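Local structure of lovastatin nonaketide synthase, polyketide synthase component (Aspergillus terreus, 7CPX) at residues H2183-S2188 / R2207-S2212; D2156-L2161 / H2232-G2237; E1108-N1113 / N2194-A2199; L2160-T2165 / L2211-T2216; M2176-A2181 / E2202-R2207. The protein builds the nonaketide backbone of lovastatin from malonyl-CoA, condensing, methylating, reducing and dehydrating the growing chain as a multidomain iterative polyketide synthase. The protein carries 2 engineered substitutions. All coordinates share one frame; numbering follows the deposited sequence.

Interaction 1: residues H2183-S2188 / R2207-S2212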
# COMPACT_ATOMS: atom_id res chain seq x y z
N HIS A 2183 49.70 -2.04 31.58
CA HIS A 2183 50.95 -1.29 31.58
C HIS A 2183 51.78 -1.73 30.38
O HIS A 2183 52.22 -2.88 30.32
CB HIS A 2183 51.72 -1.49 32.88
CG HIS A 2183 50.95 -1.07 34.10
ND1 HIS A 2183 50.96 0.22 34.58
CD2 HIS A 2183 50.14 -1.77 34.93
CE1 HIS A 2183 50.20 0.30 35.65
NE2 HIS A 2183 49.69 -0.90 35.88
N ILE A 2184 52.01 -0.81 29.45
CA ILE A 2184 52.73 -1.09 28.22
C ILE A 2184 53.83 -0.06 28.04
O ILE A 2184 53.65 1.13 28.36
CB ILE A 2184 51.79 -1.10 27.00
CG1 ILE A 2184 50.65 -2.09 27.23
CG2 ILE A 2184 52.56 -1.48 25.74
CD1 ILE A 2184 49.62 -2.11 26.13
N VAL A 2185 54.98 -0.50 27.54
CA VAL A 2185 56.16 0.34 27.36
C VAL A 2185 56.65 0.13 25.94
O VAL A 2185 57.25 -0.90 25.63
CB VAL A 2185 57.26 0.02 28.38
CG1 VAL A 2185 58.43 0.97 28.20
CG2 VAL A 2185 56.72 0.09 29.79
N LEU A 2186 56.40 1.11 25.07
CA LEU A 2186 56.97 1.10 23.73
C LEU A 2186 58.38 1.67 23.78
O LEU A 2186 58.63 2.68 24.44
CB LEU A 2186 56.10 1.92 22.78
CG LEU A 2186 54.59 1.80 22.95
CD1 LEU A 2186 53.87 2.65 21.92
CD2 LEU A 2186 54.16 0.36 22.83
N THR A 2187 59.30 1.02 23.08
CA THR A 2187 60.69 1.43 23.09
C THR A 2187 61.18 1.64 21.66
O THR A 2187 60.81 0.90 20.75
CB THR A 2187 61.59 0.41 23.79
OG1 THR A 2187 62.32 -0.35 22.82
CG2 THR A 2187 60.75 -0.54 24.65
N SER A 2188 62.03 2.65 21.49
CA SER A 2188 62.60 2.99 20.20
C SER A 2188 63.64 4.08 20.40
O SER A 2188 63.51 4.90 21.31
CB SER A 2188 61.53 3.45 19.21
OG SER A 2188 60.71 2.37 18.80
N ARG A 2207 47.93 1.93 31.15
CA ARG A 2207 48.91 3.01 31.11
C ARG A 2207 50.00 2.64 30.11
O ARG A 2207 50.73 1.66 30.30
CB ARG A 2207 49.49 3.25 32.50
CG ARG A 2207 50.52 4.37 32.55
CD ARG A 2207 50.86 4.75 33.98
NE ARG A 2207 51.37 3.61 34.75
CZ ARG A 2207 51.71 3.67 36.03
NH1 ARG A 2207 51.61 4.79 36.73
NH2 ARG A 2207 52.17 2.57 36.63
N VAL A 2208 50.12 3.42 29.04
CA VAL A 2208 51.10 3.20 27.99
C VAL A 2208 52.10 4.35 28.01
O VAL A 2208 51.71 5.52 28.10
CB VAL A 2208 50.44 3.07 26.61
CG1 VAL A 2208 51.48 2.74 25.56
CG2 VAL A 2208 49.35 2.01 26.65
N THR A 2209 53.38 4.01 27.93
CA THR A 2209 54.44 5.00 27.94
C THR A 2209 55.48 4.64 26.89
O THR A 2209 55.58 3.49 26.47
CB THR A 2209 55.10 5.11 29.32
OG1 THR A 2209 56.16 6.07 29.28
CG2 THR A 2209 55.65 3.76 29.76
N VAL A 2210 56.25 5.64 26.47
CA VAL A 2210 57.34 5.47 25.52
C VAL A 2210 58.65 5.64 26.27
O VAL A 2210 58.80 6.56 27.09
CB VAL A 2210 57.23 6.47 24.35
CG1 VAL A 2210 55.90 6.30 23.64
CG2 VAL A 2210 57.41 7.90 24.83
N LEU A 2211 59.61 4.76 25.98
CA LEU A 2211 60.81 4.65 26.78
C LEU A 2211 62.03 5.33 26.17
O LEU A 2211 62.98 5.63 26.91
CB LEU A 2211 61.14 3.17 27.03
CG LEU A 2211 62.15 2.88 28.14
CD1 LEU A 2211 61.64 3.40 29.47
CD2 LEU A 2211 62.43 1.39 28.22
N SER A 2212 62.04 5.57 24.86
CA SER A 2212 63.20 6.14 24.19
C SER A 2212 64.45 5.30 24.43
O SER A 2212 65.55 5.84 24.62
CB SER A 2212 63.44 7.59 24.63
OG SER A 2212 62.29 8.38 24.42
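CG of His2183 stands anti to its carbonyl carbon (chi1 -59°) and CG of Arg2207 anti to its backbone N (chi1 -180°), starting from the face their parallel bridge shares with Val2185 and Thr2209. The arginine then bends at chi3, and its NE meets the imidazole at the edge, in the ring plane, in a weak hydrogen bond of 3.4 Å from Arg2207 NE to His2183 ND1. Ring and guanidinium planes are 58° apart. Polar side chains, the arginine exposed and the histidine partly so, suit this end of the strands.

Beyond them the two strands run parallel and in register. Ile2184 N bonds Arg2207 O at 2.9 Å, and the zigzag continues to Leu2211 N and Leu2186 O at 2.8 Å. Beta-branched residues favour this extended backbone: Val2208 CG2 lies beside Ile2184 CB at 4.0 Å, while on the opposite face Val2185 CG2 meets Thr2209 CG2 at 3.8 Å.

The contact closes the beta-alpha-beta unit whose helix, 2195-2203, covers Val2208 with Trp2197, Leu2198 and Val2201. Helix 2167-2178 covers Ile2184, strand 2158-2162 pairs with the other edge of 2183-2187, and 2207-2210 is the outermost strand of this parallel sheet within the chain.

Interaction 2: residues D2156-L2161 / H2232-G2237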
# COMPACT_ATOMS: atom_id res chain seq x y z
N ASP A 2156 49.09 -6.44 36.44
CA ASP A 2156 50.16 -6.09 37.37
C ASP A 2156 51.54 -6.30 36.77
O ASP A 2156 52.49 -6.60 37.50
CB ASP A 2156 50.01 -6.89 38.66
CG ASP A 2156 50.08 -8.39 38.43
OD1 ASP A 2156 50.18 -8.81 37.25
OD2 ASP A 2156 50.04 -9.15 39.42
N LYS A 2157 51.68 -6.15 35.46
CA LYS A 2157 52.95 -6.35 34.79
C LYS A 2157 53.08 -5.38 33.63
O LYS A 2157 52.09 -5.01 32.98
CB LYS A 2157 53.09 -7.79 34.28
CG LYS A 2157 53.39 -8.80 35.37
CD LYS A 2157 53.17 -10.22 34.89
CE LYS A 2157 53.64 -11.24 35.92
NZ LYS A 2157 53.30 -12.63 35.53
N THR A 2158 54.32 -4.96 33.37
CA THR A 2158 54.63 -4.12 32.23
C THR A 2158 55.03 -4.98 31.05
O THR A 2158 55.83 -5.91 31.18
CB THR A 2158 55.76 -3.14 32.55
OG1 THR A 2158 56.52 -3.63 33.66
CG2 THR A 2158 55.21 -1.77 32.87
N TYR A 2159 54.47 -4.68 29.89
CA TYR A 2159 54.78 -5.40 28.66
C TYR A 2159 55.60 -4.48 27.76
O TYR A 2159 55.14 -3.39 27.39
CB TYR A 2159 53.50 -5.88 27.98
CG TYR A 2159 52.74 -6.84 28.86
CD1 TYR A 2159 53.12 -8.17 28.96
CD2 TYR A 2159 51.66 -6.41 29.62
CE1 TYR A 2159 52.44 -9.05 29.77
CE2 TYR A 2159 50.97 -7.29 30.43
CZ TYR A 2159 51.37 -8.61 30.50
OH TYR A 2159 50.68 -9.49 31.31
N LEU A 2160 56.81 -4.93 27.42
CA LEU A 2160 57.82 -4.09 26.79
C LEU A 2160 57.89 -4.42 25.31
O LEU A 2160 58.43 -5.46 24.92
CB LEU A 2160 59.17 -4.30 27.46
CG LEU A 2160 60.31 -3.37 27.03
CD1 LEU A 2160 60.02 -1.95 27.46
CD2 LEU A 2160 61.63 -3.86 27.60
N LEU A 2161 57.34 -3.54 24.48
CA LEU A 2161 57.38 -3.70 23.03
C LEU A 2161 58.61 -2.94 22.52
O LEU A 2161 58.58 -1.72 22.37
CB LEU A 2161 56.09 -3.19 22.40
CG LEU A 2161 54.81 -3.40 23.21
CD1 LEU A 2161 53.60 -2.96 22.41
CD2 LEU A 2161 54.65 -4.85 23.65
N HIS A 2232 57.70 3.92 38.33
CA HIS A 2232 56.95 3.10 39.29
C HIS A 2232 56.04 2.10 38.58
O HIS A 2232 55.00 1.71 39.10
CB HIS A 2232 56.14 3.96 40.25
CG HIS A 2232 56.97 4.94 41.02
ND1 HIS A 2232 58.34 4.84 41.13
CD2 HIS A 2232 56.62 6.05 41.72
CE1 HIS A 2232 58.80 5.83 41.87
NE2 HIS A 2232 57.78 6.59 42.24
N LEU A 2233 56.43 1.69 37.37
CA LEU A 2233 55.67 0.69 36.64
C LEU A 2233 55.91 -0.70 37.23
O LEU A 2233 56.95 -0.95 37.85
CB LEU A 2233 56.07 0.70 35.17
CG LEU A 2233 56.08 2.07 34.48
CD1 LEU A 2233 56.60 1.94 33.06
CD2 LEU A 2233 54.69 2.68 34.48
N PRO A 2234 54.97 -1.62 37.05
CA PRO A 2234 55.17 -2.98 37.54
C PRO A 2234 56.35 -3.64 36.86
O PRO A 2234 56.84 -3.15 35.83
CB PRO A 2234 53.85 -3.69 37.18
CG PRO A 2234 52.86 -2.61 37.06
CD PRO A 2234 53.60 -1.42 36.53
N PRO A 2235 56.85 -4.76 37.40
CA PRO A 2235 57.98 -5.44 36.77
C PRO A 2235 57.62 -5.93 35.38
O PRO A 2235 56.47 -6.26 35.08
CB PRO A 2235 58.27 -6.61 37.72
CG PRO A 2235 57.65 -6.22 39.01
CD PRO A 2235 56.44 -5.42 38.65
N VAL A 2236 58.63 -5.99 34.51
CA VAL A 2236 58.42 -6.43 33.14
C VAL A 2236 58.00 -7.89 33.15
O VAL A 2236 58.76 -8.77 33.58
CB VAL A 2236 59.68 -6.22 32.29
CG1 VAL A 2236 59.43 -6.65 30.86
CG2 VAL A 2236 60.11 -4.77 32.34
N GLY A 2237 56.78 -8.16 32.68
CA GLY A 2237 56.26 -9.51 32.61
C GLY A 2237 56.30 -10.08 31.21
O GLY A 2237 55.95 -11.25 31.00
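Thr2158 and Val2236 form a parallel bridge at the beginning of two adjacent strands in the Rossmann-type sheet of the ketoreductase domain. Two backbone bonds bracket it: Thr2158 N reaches Pro2235 O at 3.0 Å from above the carbonyl plane, and Gly2237 N reaches Thr2158 O at 2.9 Å. Pro2235 has no N-H to give, but its carbonyl is all that this position requires, and the two prolines favour the extended backbone that leads into the strand.

Ahead of the bridge the contact is made by carbon. Pro2234 CB packs on the backbone, 3.2 Å from Asp2156 O and 3.7 Å from Lys2157 CA. The Thr2158 and Leu2233 side chains cross at about a right angle, though the rotamer of Thr2158 is doubtful. Further along, Leu2160 CB touches Val2236 CG1 at 4.1 Å, an apolar pair suited to the buried space between strands and helix 2218-2230. Glycine suits position 2237 because the lysine chain, extended beyond CG, passes close over it, with Lys2157 CD 3.9 Å from Gly2237 CA; the ammonium end goes on to a salt bridge with Asp2287.

Segment 2232-2237 starts with a Schellman motif at His2232, just after helix 2218-2230, whose Leu2225 and Leu2228 cover Leu2160 and Val2236 respectively. Across strand 2158-2162, strand 2183-2187 pairs through Tyr2159 and Leu2161.

Interaction 3: residues E1108-N1113 / N2194-A2199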
# COMPACT_ATOMS: atom_id res chain seq x y z
N GLU A 1108 39.32 13.39 14.94
CA GLU A 1108 40.08 13.12 13.72
C GLU A 1108 41.23 12.15 14.00
O GLU A 1108 42.40 12.52 13.99
CB GLU A 1108 40.59 14.43 13.10
CG GLU A 1108 41.24 14.25 11.74
CD GLU A 1108 41.59 15.58 11.08
OE1 GLU A 1108 41.24 16.63 11.65
OE2 GLU A 1108 42.21 15.56 10.00
N HIS A 1109 40.84 10.90 14.26
CA HIS A 1109 41.68 9.88 14.88
C HIS A 1109 43.14 10.07 14.47
O HIS A 1109 43.45 10.21 13.28
CB HIS A 1109 41.19 8.49 14.48
CG HIS A 1109 41.61 7.41 15.43
ND1 HIS A 1109 41.21 7.38 16.75
CD2 HIS A 1109 42.41 6.33 15.25
CE1 HIS A 1109 41.73 6.32 17.34
NE2 HIS A 1109 42.47 5.67 16.45
N PRO A 1110 44.07 10.07 15.44
CA PRO A 1110 45.35 10.76 15.25
C PRO A 1110 46.22 10.26 14.11
O PRO A 1110 46.51 11.00 13.17
CB PRO A 1110 46.05 10.52 16.59
CG PRO A 1110 45.51 9.20 17.05
CD PRO A 1110 44.07 9.24 16.66
N HIS A 1111 46.63 9.00 14.18
CA HIS A 1111 47.56 8.41 13.22
C HIS A 1111 46.82 7.35 12.43
O HIS A 1111 46.31 6.39 13.01
CB HIS A 1111 48.77 7.79 13.92
CG HIS A 1111 49.27 8.58 15.08
ND1 HIS A 1111 50.28 9.51 14.96
CD2 HIS A 1111 48.93 8.55 16.39
CE1 HIS A 1111 50.52 10.04 16.15
NE2 HIS A 1111 49.72 9.48 17.03
N MET A 1112 46.76 7.53 11.12
CA MET A 1112 46.07 6.59 10.26
C MET A 1112 46.87 6.50 8.97
O MET A 1112 47.01 7.51 8.27
CB MET A 1112 44.63 7.02 10.01
CG MET A 1112 43.95 7.65 11.21
SD MET A 1112 42.18 7.86 10.98
CE MET A 1112 41.60 6.26 11.53
N ASN A 1113 47.40 5.32 8.68
CA ASN A 1113 48.11 5.12 7.43
C ASN A 1113 47.22 5.52 6.27
O ASN A 1113 46.05 5.15 6.21
CB ASN A 1113 48.54 3.66 7.30
CG ASN A 1113 49.51 3.24 8.38
OD1 ASN A 1113 50.73 3.26 8.17
ND2 ASN A 1113 48.99 2.86 9.54
N ASN A 2194 52.26 10.28 19.66
CA ASN A 2194 51.49 11.40 20.17
C ASN A 2194 51.07 11.12 21.62
O ASN A 2194 50.53 10.04 21.90
CB ASN A 2194 50.25 11.63 19.30
CG ASN A 2194 49.57 12.95 19.60
OD1 ASN A 2194 49.46 13.36 20.75
ND2 ASN A 2194 49.12 13.63 18.55
N PRO A 2195 51.30 12.05 22.55
CA PRO A 2195 50.83 11.81 23.93
C PRO A 2195 49.33 11.55 23.99
O PRO A 2195 48.86 10.76 24.83
CB PRO A 2195 51.22 13.10 24.66
CG PRO A 2195 52.30 13.71 23.83
CD PRO A 2195 51.99 13.34 22.42
N LYS A 2196 48.57 12.21 23.12
CA LYS A 2196 47.14 11.95 23.04
C LYS A 2196 46.84 10.51 22.65
O LYS A 2196 45.78 9.99 23.01
CB LYS A 2196 46.52 12.95 22.06
CG LYS A 2196 45.09 12.69 21.64
CD LYS A 2196 45.00 12.37 20.15
CE LYS A 2196 45.34 10.93 19.87
NZ LYS A 2196 46.78 10.72 19.55
N TRP A 2197 47.75 9.84 21.95
CA TRP A 2197 47.56 8.42 21.69
C TRP A 2197 47.72 7.61 22.97
O TRP A 2197 47.00 6.63 23.19
CB TRP A 2197 48.55 7.93 20.63
CG TRP A 2197 48.41 6.47 20.33
CD1 TRP A 2197 47.64 5.91 19.36
CD2 TRP A 2197 49.06 5.39 21.00
NE1 TRP A 2197 47.76 4.54 19.39
CE2 TRP A 2197 48.64 4.20 20.39
CE3 TRP A 2197 49.97 5.31 22.06
CZ2 TRP A 2197 49.08 2.94 20.80
CZ3 TRP A 2197 50.41 4.07 22.47
CH2 TRP A 2197 49.96 2.90 21.84
N LEU A 2198 48.66 8.01 23.82
CA LEU A 2198 48.76 7.41 25.14
C LEU A 2198 47.48 7.63 25.92
O LEU A 2198 47.00 6.73 26.61
CB LEU A 2198 49.96 8.00 25.90
CG LEU A 2198 51.30 7.95 25.16
CD1 LEU A 2198 52.36 8.72 25.93
CD2 LEU A 2198 51.75 6.52 24.93
N ALA A 2199 46.88 8.82 25.80
CA ALA A 2199 45.60 9.07 26.44
C ALA A 2199 44.52 8.14 25.89
O ALA A 2199 43.71 7.59 26.66
CB ALA A 2199 45.19 10.53 26.24
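Asn2194, which presents its CB to the imidazole of His1111, also caps the helix behind it: its OD1 accepts from Lys2196 N at 2.8 Å, the donor nitrogen lying 33° out of the plane of the side-chain carbonyl. CG is anti to the backbone N (chi1 -168°), and from there OD1 reaches the first turn, where N-H groups lack the carbonyl of a preceding helical turn. Asparagine suits this N-cap because its side chain is short enough to fold back on the chain and its carbonyl oxygen supplies the acceptor.

No hydrogen bond crosses between the two segments. Instead the His1111 ring is laid edge-on against the helix start, with NE2 3.2 Å from Asn2194 CB and 4.1 Å from Trp2197 CB, both near the ring plane. Its CD2 comes 4.2 Å from Trp2197 CD1, and the two side chains cross at about a right angle. Lys2196 bends at chi2, chi3 and chi4 and brings CE and NZ against CB and CG of Pro1110, CE to CG 3.3 Å. A proline ring gives the aliphatic end of the lysine a rigid surface, though the ammonium also lies on it. Lys2196 NZ lies 4.1 Å from His1111 NE2, and a positive charge so near would be expected to disfavour protonation of the imidazole.

The contact joins the dehydratase domain to the ketoreductase domain at the surface. Segment 1108-1113 leads into strand 1113-1115, and His1109 adds an edge-to-face pair with His2200 on helix 2195-2203. Arg2170 of helix 2167-2178 touches both His1111 and Trp2197, while the indole also packs inward on Val2208 of strand 2207-2210.

Interaction 4: residues L2160-T2165 / L2211-T2216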
# COMPACT_ATOMS: atom_id res chain seq x y z
N LEU A 2160 56.81 -4.93 27.42
CA LEU A 2160 57.82 -4.09 26.79
C LEU A 2160 57.89 -4.42 25.31
O LEU A 2160 58.43 -5.46 24.92
CB LEU A 2160 59.17 -4.30 27.46
CG LEU A 2160 60.31 -3.37 27.03
CD1 LEU A 2160 60.02 -1.95 27.46
CD2 LEU A 2160 61.63 -3.86 27.60
N LEU A 2161 57.34 -3.54 24.48
CA LEU A 2161 57.38 -3.70 23.03
C LEU A 2161 58.61 -2.94 22.52
O LEU A 2161 58.58 -1.72 22.37
CB LEU A 2161 56.09 -3.19 22.40
CG LEU A 2161 54.81 -3.40 23.21
CD1 LEU A 2161 53.60 -2.96 22.41
CD2 LEU A 2161 54.65 -4.85 23.65
N VAL A 2162 59.68 -3.68 22.28
CA VAL A 2162 60.96 -3.10 21.90
C VAL A 2162 60.97 -2.85 20.40
O VAL A 2162 60.73 -3.78 19.61
CB VAL A 2162 62.13 -4.01 22.32
CG1 VAL A 2162 63.46 -3.37 21.95
CG2 VAL A 2162 62.06 -4.29 23.81
N GLY A 2163 61.23 -1.61 20.01
CA GLY A 2163 61.15 -1.22 18.62
C GLY A 2163 59.74 -1.10 18.10
O GLY A 2163 59.56 -0.76 16.92
N LEU A 2164 58.74 -1.37 18.93
CA LEU A 2164 57.34 -1.31 18.54
C LEU A 2164 56.71 0.02 18.92
O LEU A 2164 55.74 0.09 19.68
CB LEU A 2164 56.59 -2.49 19.17
CG LEU A 2164 56.47 -3.72 18.27
CD1 LEU A 2164 57.82 -4.08 17.66
CD2 LEU A 2164 55.93 -4.90 19.06
N THR A 2165 57.28 1.10 18.40
CA THR A 2165 56.72 2.44 18.56
C THR A 2165 56.00 2.92 17.31
O THR A 2165 55.33 3.96 17.36
CB THR A 2165 57.81 3.44 18.93
OG1 THR A 2165 58.88 3.36 17.98
CG2 THR A 2165 58.35 3.15 20.33
N LEU A 2211 59.61 4.76 25.98
CA LEU A 2211 60.81 4.65 26.78
C LEU A 2211 62.03 5.33 26.17
O LEU A 2211 62.98 5.63 26.91
CB LEU A 2211 61.14 3.17 27.03
CG LEU A 2211 62.15 2.88 28.14
CD1 LEU A 2211 61.64 3.40 29.47
CD2 LEU A 2211 62.43 1.39 28.22
N SER A 2212 62.04 5.57 24.86
CA SER A 2212 63.20 6.14 24.19
C SER A 2212 64.45 5.30 24.43
O SER A 2212 65.55 5.84 24.62
CB SER A 2212 63.44 7.59 24.63
OG SER A 2212 62.29 8.38 24.42
N MET A 2213 64.29 3.98 24.43
CA MET A 2213 65.37 3.06 24.73
C MET A 2213 65.95 2.51 23.43
O MET A 2213 65.23 1.89 22.64
CB MET A 2213 64.86 1.92 25.61
CG MET A 2213 65.91 0.89 25.99
SD MET A 2213 65.19 -0.49 26.91
CE MET A 2213 64.25 -1.31 25.62
N ASP A 2214 67.24 2.73 23.21
CA ASP A 2214 67.95 2.15 22.08
C ASP A 2214 68.48 0.79 22.50
O ASP A 2214 69.46 0.71 23.25
CB ASP A 2214 69.08 3.07 21.62
CG ASP A 2214 69.80 2.54 20.39
OD1 ASP A 2214 69.38 1.49 19.86
OD2 ASP A 2214 70.78 3.18 19.96
N VAL A 2215 67.84 -0.28 22.02
CA VAL A 2215 68.18 -1.62 22.47
C VAL A 2215 69.55 -2.07 22.00
O VAL A 2215 70.02 -3.14 22.40
CB VAL A 2215 67.11 -2.62 22.01
CG1 VAL A 2215 67.36 -3.06 20.58
CG2 VAL A 2215 67.05 -3.80 22.95
N THR A 2216 70.21 -1.29 21.14
CA THR A 2216 71.53 -1.67 20.65
C THR A 2216 72.58 -1.62 21.75
O THR A 2216 73.53 -2.40 21.73
CB THR A 2216 71.94 -0.76 19.49
OG1 THR A 2216 70.80 -0.46 18.68
CG2 THR A 2216 73.00 -1.43 18.64
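Met2213 and Val2215 come from a segment with no regular secondary structure, yet they pack on a central strand of the ketoreductase sheet entirely through side chains, without one hydrogen bond across the contact. The methionine does this with its terminal methyl: CE lies 4.2 Å from Leu2160 CD2 and 4.1 Å from Val2162 CG2, reaching both residues on the same side of the strand. Its CG is anti to the backbone N (chi1 180°) and the chain bends at chi3, which sets CE toward the strand. A long, flexible thioether suits a place where the loop stays off the strand and a side chain spans the gap.

Val2162 uses both its branches. While CG2 takes the methionine methyl, CG1 meets Val2215 CB at 3.7 Å, the two valines crossing at about a right angle. At the other end Leu2160 CD1 touches Leu2211 CD2 at 4.2 Å.

Asp2214, between Met2213 and Val2215, directs its CB away from the strand. Its OD1 accepts from Thr2216 OG1 at 2.7 Å and from Thr2216 N at 3.2 Å, both from the same face of the carboxylate. The second bond makes an Asx turn that leads toward helix 2218-2230. Asp2214, Val2215 and Thr2216 belong to the NADP pocket, as does Gly2163, whose positive phi suits glycine and whose N is bonded by Thr2187 OG1. The apolar side chains would thus hold the loop against the strand, while the polar turn bordering the cofactor takes its shape from bonds of its own.

Interaction 5: residues M2176-A2181 / E2202-R2207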
# COMPACT_ATOMS: atom_id res chain seq x y z
N MET A 2176 46.86 -5.17 23.15
CA MET A 2176 47.24 -5.72 24.44
C MET A 2176 46.38 -5.14 25.55
O MET A 2176 45.79 -5.88 26.35
CB MET A 2176 48.71 -5.41 24.72
CG MET A 2176 49.71 -6.34 24.07
SD MET A 2176 51.37 -5.88 24.60
CE MET A 2176 52.32 -7.27 24.02
N VAL A 2177 46.29 -3.81 25.61
CA VAL A 2177 45.49 -3.18 26.67
C VAL A 2177 44.03 -3.57 26.52
O VAL A 2177 43.32 -3.73 27.53
CB VAL A 2177 45.68 -1.65 26.68
CG1 VAL A 2177 45.33 -1.07 25.34
CG2 VAL A 2177 44.83 -1.02 27.76
N GLN A 2178 43.55 -3.72 25.29
CA GLN A 2178 42.21 -4.26 25.09
C GLN A 2178 42.09 -5.67 25.64
O GLN A 2178 40.97 -6.12 25.90
CB GLN A 2178 41.86 -4.26 23.60
CG GLN A 2178 41.46 -2.90 23.05
CD GLN A 2178 41.03 -2.97 21.60
OE1 GLN A 2178 41.63 -3.69 20.80
NE2 GLN A 2178 39.99 -2.22 21.26
N HIS A 2179 43.20 -6.37 25.81
CA HIS A 2179 43.20 -7.74 26.31
C HIS A 2179 44.04 -7.89 27.56
O HIS A 2179 44.81 -8.84 27.71
CB HIS A 2179 43.66 -8.71 25.22
CG HIS A 2179 42.63 -8.98 24.18
ND1 HIS A 2179 42.54 -8.27 23.00
CD2 HIS A 2179 41.62 -9.89 24.14
CE1 HIS A 2179 41.53 -8.72 22.28
NE2 HIS A 2179 40.96 -9.71 22.95
N GLY A 2180 43.91 -6.94 28.49
CA GLY A 2180 44.39 -7.11 29.85
C GLY A 2180 45.69 -6.41 30.19
O GLY A 2180 46.06 -6.38 31.37
N ALA A 2181 46.40 -5.85 29.21
CA ALA A 2181 47.69 -5.22 29.47
C ALA A 2181 47.46 -3.80 29.97
O ALA A 2181 47.26 -2.87 29.20
CB ALA A 2181 48.56 -5.23 28.22
N GLU A 2202 44.94 4.81 27.23
CA GLU A 2202 44.53 4.86 28.62
C GLU A 2202 43.02 4.72 28.75
O GLU A 2202 42.52 4.05 29.66
CB GLU A 2202 45.00 6.16 29.27
CG GLU A 2202 46.49 6.18 29.58
CD GLU A 2202 46.99 7.57 29.94
OE1 GLU A 2202 46.16 8.51 29.97
OE2 GLU A 2202 48.20 7.72 30.19
N GLU A 2203 42.27 5.34 27.83
CA GLU A 2203 40.82 5.16 27.82
C GLU A 2203 40.46 3.69 27.70
O GLU A 2203 39.42 3.26 28.22
CB GLU A 2203 40.19 5.96 26.69
CG GLU A 2203 40.37 7.46 26.81
CD GLU A 2203 39.70 8.22 25.68
OE1 GLU A 2203 39.14 7.57 24.77
OE2 GLU A 2203 39.75 9.47 25.69
N LEU A 2204 41.29 2.90 27.01
CA LEU A 2204 41.07 1.47 26.91
C LEU A 2204 41.32 0.74 28.22
O LEU A 2204 40.92 -0.42 28.35
CB LEU A 2204 41.96 0.88 25.81
CG LEU A 2204 41.78 1.47 24.42
CD1 LEU A 2204 42.80 0.89 23.46
CD2 LEU A 2204 40.38 1.22 23.90
N GLY A 2205 41.98 1.38 29.18
CA GLY A 2205 42.22 0.78 30.47
C GLY A 2205 43.63 0.26 30.66
O GLY A 2205 43.84 -0.83 31.20
N GLY A 2206 44.62 1.04 30.21
CA GLY A 2206 46.01 0.67 30.41
C GLY A 2206 46.96 1.83 30.25
O GLY A 2206 46.82 2.64 29.32
N ARG A 2207 47.93 1.93 31.15
CA ARG A 2207 48.91 3.01 31.11
C ARG A 2207 50.00 2.64 30.11
O ARG A 2207 50.73 1.66 30.30
CB ARG A 2207 49.49 3.25 32.50
CG ARG A 2207 50.52 4.37 32.55
CD ARG A 2207 50.86 4.75 33.98
NE ARG A 2207 51.37 3.61 34.75
CZ ARG A 2207 51.71 3.67 36.03
NH1 ARG A 2207 51.61 4.79 36.73
NH2 ARG A 2207 52.17 2.57 36.63
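Val2177 carries this contact with both methyl groups. With CG1 between the backbone N and the carbonyl carbon and CG2 anti to the N (chi1 57°), the branches straddle the turn opposite: CG1 meets Leu2204 CD1 at 3.7 Å, while CG2 lies against the backbone at Gly2206, 3.4 Å from its CA. Leu2204 crosses the valine at about a right angle, and its CD1 also touches Gln2178 CG at 4.0 Å, an aliphatic part of a residue that is otherwise exposed. At Gly2206 any side chain would point toward the valine, so glycine fits this close backbone approach.

The two segments are the ends of consecutive helices of the Rossmann-type ketoreductase fold, 2167-2178 and 2195-2203, each handing the chain to a strand of the same parallel sheet. Their turns are fixed from within. Met2176 O accepts from His2179 N at 2.7 Å and from Ala2181 N at 2.9 Å, from opposite faces of its plane, and Gly2180 and Gly2205 both have positive phi, which glycine takes readily. Gly2205 N bonds back to Glu2202 O at 2.8 Å. Further out, Ile2184 of strand 2183-2187 backs Val2177, and Glu2203 forms a salt bridge with Arg2023 of the second subunit.

Interactions 1, 2, 4 and 5 lie within the ketoreductase domain, whereas interaction 3 is a surface contact that reaches the dehydratase domain. Interactions 1 and 2 join neighbouring strands and rest on backbone hydrogen bonds; 3, 4 and 5 have none across and depend on side-chain contact. Interactions 1, 2 and 5 are partly buried; 4 is buried and apolar, while 3 mixes rings, aliphatic chain and charge. Strand 2158-2162 serves 2 and 4, and strand 2183-2187, used in 1, lies beside it. Helix 2195-2203 offers its start to 3 and its end to 5, and Trp2197 links 3 to Val2208 of 1. At two helix ends, 5 combines Val2177-Leu2204 packing with close backbone approach at glycine.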